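Local coordinates for protein DR2417 (Deinococcus radiodurans, PDB 4XWW) that probably degrades and matures RNA as a metal-dependent 5'-3' exoribonuclease of the metallo-beta-lactamase superfamily, possibly with endonuclease activity as well, at residues E224-L229 and I252-D257. Residues are numbered along the deposited sequence; the frame is centred on the assembly and turned at random.
Sequences EIARNL and IQNILD
A226 and L229 of helix 222-234 pack against N254 and I255 of helix 249-261, a small, mostly buried helix-helix contact that joins two neighbouring helices in the beta-CASP region of RNase J. The backbones come nearest where the small A226 side chain meets N254, with A226 CA lying 6.0 Å from N254 CA. A226 CB meets N254 CB at 3.8 Å and also touches the amide end, 4.0 Å from N254 ND2. With CG beside the backbone N (chi1 -69°), N254 lays its carboxamide along this methyl, while ND2 gives its hydrogen bond to the carbonyl O of V182. One turn further along the first helix, L229 CD1 reaches I255 CG1 at 4.0 Å, the two side chains running at a slant to each other. Strand 240-243, central in the five-stranded parallel sheet, follows helix 222-234 and precedes helix 249-261 in the chain, and both helices pack on the same face of this alpha/beta sheet: L229 and I255 each also rest on L242, so this half of the contact sits over the sheet. L229 further touches V376, next to the predicted substrate-binding H377, whose side chain lies about 8 Å from that of L229.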
ATOM      1  N   GLU A 224      -4.369  11.723  26.726  1.00 19.98           N
ATOM      2  CA  GLU A 224      -3.635  10.491  26.984  1.00 24.55           C
ATOM      3  C   GLU A 224      -2.395  10.406  26.101  1.00 21.14           C
ATOM      4  O   GLU A 224      -1.324  10.024  26.560  1.00 20.23           O
ATOM      5  CB  GLU A 224      -4.512   9.258  26.745  1.00 26.91           C
ATOM      6  CG  GLU A 224      -3.798   7.978  27.149  1.00 39.26           C
ATOM      7  CD  GLU A 224      -4.320   6.744  26.448  1.00 52.51           C
ATOM      8  OE1 GLU A 224      -5.503   6.731  26.052  1.00 55.23           O
ATOM      9  OE2 GLU A 224      -3.536   5.783  26.302  1.00 58.62           O
ATOM     10  N   ILE A 225      -2.549  10.751  24.824  1.00 19.11           N
ATOM     11  CA  ILE A 225      -1.396  10.758  23.917  1.00 17.75           C
ATOM     12  C   ILE A 225      -0.328  11.738  24.427  1.00 18.64           C
ATOM     13  O   ILE A 225       0.850  11.428  24.387  1.00 19.58           O
ATOM     14  CB  ILE A 225      -1.801  11.145  22.472  1.00 22.07           C
ATOM     15  CG1 ILE A 225      -2.907  10.221  21.949  1.00 24.15           C
ATOM     16  CG2 ILE A 225      -0.566  11.154  21.542  1.00 18.92           C
ATOM     17  CD1 ILE A 225      -2.620   8.722  22.080  1.00 21.91           C
ATOM     18  N   ALA A 226      -0.735  12.912  24.910  1.00 19.07           N
ATOM     19  CA  ALA A 226       0.229  13.882  25.451  1.00 20.52           C
ATOM     20  C   ALA A 226       0.975  13.317  26.662  1.00 21.57           C
ATOM     21  O   ALA A 226       2.200  13.483  26.784  1.00 20.83           O
ATOM     22  CB  ALA A 226      -0.488  15.195  25.823  1.00 19.58           C
ATOM     23  N   ARG A 227       0.243  12.651  27.553  1.00 21.47           N
ATOM     24  CA  ARG A 227       0.869  12.000  28.709  1.00 24.57           C
ATOM     25  C   ARG A 227       1.886  10.949  28.259  1.00 19.65           C
ATOM     26  O   ARG A 227       3.006  10.854  28.795  1.00 21.63           O
ATOM     27  CB  ARG A 227      -0.187  11.349  29.608  1.00 30.60           C
ATOM     28  CG  ARG A 227      -0.960  12.335  30.475  1.00 38.57           C
ATOM     29  CD  ARG A 227      -1.736  11.600  31.562  1.00 47.06           C
ATOM     30  NE  ARG A 227      -2.778  10.745  31.000  1.00 47.00           N
ATOM     31  CZ  ARG A 227      -3.996  11.176  30.693  1.00 47.53           C
ATOM     32  NH1 ARG A 227      -4.318  12.448  30.901  1.00 50.99           N
ATOM     33  NH2 ARG A 227      -4.885  10.340  30.176  1.00 44.52           N
ATOM     34  N   ASN A 228       1.494  10.159  27.270  1.00 18.73           N
ATOM     35  CA  ASN A 228       2.378   9.121  26.752  1.00 19.68           C
ATOM     36  C   ASN A 228       3.647   9.700  26.115  1.00 19.58           C
ATOM     37  O   ASN A 228       4.760   9.172  26.320  1.00 19.83           O
ATOM     38  CB  ASN A 228       1.628   8.250  25.741  1.00 17.65           C
ATOM     39  CG  ASN A 228       0.545   7.411  26.391  1.00 19.93           C
ATOM     40  OD1 ASN A 228       0.445   7.359  27.614  1.00 22.71           O
ATOM     41  ND2 ASN A 228      -0.252   6.716  25.572  1.00 21.48           N
ATOM     42  N   LEU A 229       3.472  10.771  25.339  1.00 18.06           N
ATOM     43  CA  LEU A 229       4.605  11.441  24.706  1.00 16.27           C
ATOM     44  C   LEU A 229       5.533  12.019  25.761  1.00 19.39           C
ATOM     45  O   LEU A 229       6.744  11.909  25.627  1.00 19.62           O
ATOM     46  CB  LEU A 229       4.142  12.529  23.729  1.00 18.76           C
ATOM     47  CG  LEU A 229       3.607  11.974  22.399  1.00 17.11           C
ATOM     48  CD1 LEU A 229       2.916  13.096  21.600  1.00 21.04           C
ATOM     49  CD2 LEU A 229       4.741  11.291  21.571  1.00 18.06           C
ATOM     50  N   ILE A 252       0.483  19.231  18.551  1.00 17.03           N
ATOM     51  CA  ILE A 252       1.694  20.036  18.547  1.00 18.99           C
ATOM     52  C   ILE A 252       1.743  20.963  19.763  1.00 20.60           C
ATOM     53  O   ILE A 252       2.784  21.098  20.396  1.00 17.68           O
ATOM     54  CB  ILE A 252       1.822  20.840  17.249  1.00 16.47           C
ATOM     55  CG1 ILE A 252       1.979  19.862  16.076  1.00 23.96           C
ATOM     56  CG2 ILE A 252       3.029  21.748  17.323  1.00 19.09           C
ATOM     57  CD1 ILE A 252       1.863  20.494  14.689  1.00 20.80           C
ATOM     58  N   GLN A 253       0.627  21.593  20.110  1.00 20.19           N
ATOM     59  CA  GLN A 253       0.640  22.470  21.285  1.00 19.83           C
ATOM     60  C   GLN A 253       1.007  21.676  22.538  1.00 20.92           C
ATOM     61  O   GLN A 253       1.827  22.112  23.350  1.00 20.19           O
ATOM     62  CB  GLN A 253      -0.712  23.153  21.499  1.00 18.37           C
ATOM     63  CG  GLN A 253      -0.752  23.993  22.782  1.00 23.84           C
ATOM     64  CD  GLN A 253       0.100  25.253  22.690  1.00 26.94           C
ATOM     65  OE1 GLN A 253       0.140  25.915  21.653  1.00 26.01           O
ATOM     66  NE2 GLN A 253       0.757  25.611  23.793  1.00 23.65           N
ATOM     67  N   ASN A 254       0.411  20.503  22.688  1.00 21.21           N
ATOM     68  CA  ASN A 254       0.730  19.676  23.851  1.00 21.09           C
ATOM     69  C   ASN A 254       2.207  19.269  23.861  1.00 19.79           C
ATOM     70  O   ASN A 254       2.822  19.191  24.921  1.00 20.19           O
ATOM     71  CB  ASN A 254      -0.186  18.448  23.893  1.00 20.42           C
ATOM     72  CG  ASN A 254      -1.637  18.812  24.198  1.00 23.40           C
ATOM     73  OD1 ASN A 254      -1.920  19.839  24.830  1.00 25.30           O
ATOM     74  ND2 ASN A 254      -2.559  17.953  23.781  1.00 23.08           N
ATOM     75  N   ILE A 255       2.789  19.072  22.683  1.00 16.69           N
ATOM     76  CA  ILE A 255       4.217  18.781  22.596  1.00 20.09           C
ATOM     77  C   ILE A 255       5.049  20.015  22.991  1.00 21.41           C
ATOM     78  O   ILE A 255       6.070  19.893  23.669  1.00 19.23           O
ATOM     79  CB  ILE A 255       4.594  18.296  21.178  1.00 18.03           C
ATOM     80  CG1 ILE A 255       3.951  16.923  20.928  1.00 22.17           C
ATOM     81  CG2 ILE A 255       6.121  18.319  20.969  1.00 17.44           C
ATOM     82  CD1 ILE A 255       3.840  16.592  19.452  1.00 19.99           C
ATOM     83  N   LEU A 256       4.609  21.200  22.582  1.00 20.55           N
ATOM     84  CA  LEU A 256       5.313  22.423  22.981  1.00 27.32           C
ATOM     85  C   LEU A 256       5.348  22.542  24.498  1.00 26.79           C
ATOM     86  O   LEU A 256       6.382  22.858  25.091  1.00 26.46           O
ATOM     87  CB  LEU A 256       4.658  23.668  22.380  1.00 19.97           C
ATOM     88  CG  LEU A 256       4.548  23.682  20.857  1.00 24.39           C
ATOM     89  CD1 LEU A 256       3.994  25.047  20.381  1.00 27.27           C
ATOM     90  CD2 LEU A 256       5.876  23.365  20.185  1.00 20.04           C
ATOM     91  N   ASP A 257       4.214  22.254  25.126  1.00 20.95           N
ATOM     92  CA  ASP A 257       4.131  22.409  26.568  1.00 22.80           C
ATOM     93  C   ASP A 257       4.951  21.348  27.300  1.00 21.58           C
ATOM     94  O   ASP A 257       5.656  21.667  28.253  1.00 25.87           O
ATOM     95  CB  ASP A 257       2.674  22.390  27.019  1.00 23.28           C
ATOM     96  CG  ASP A 257       1.928  23.669  26.627  1.00 24.45           C
ATOM     97  OD1 ASP A 257       2.531  24.764  26.678  1.00 28.72           O
ATOM     98  OD2 ASP A 257       0.752  23.574  26.235  1.00 25.02           O
TER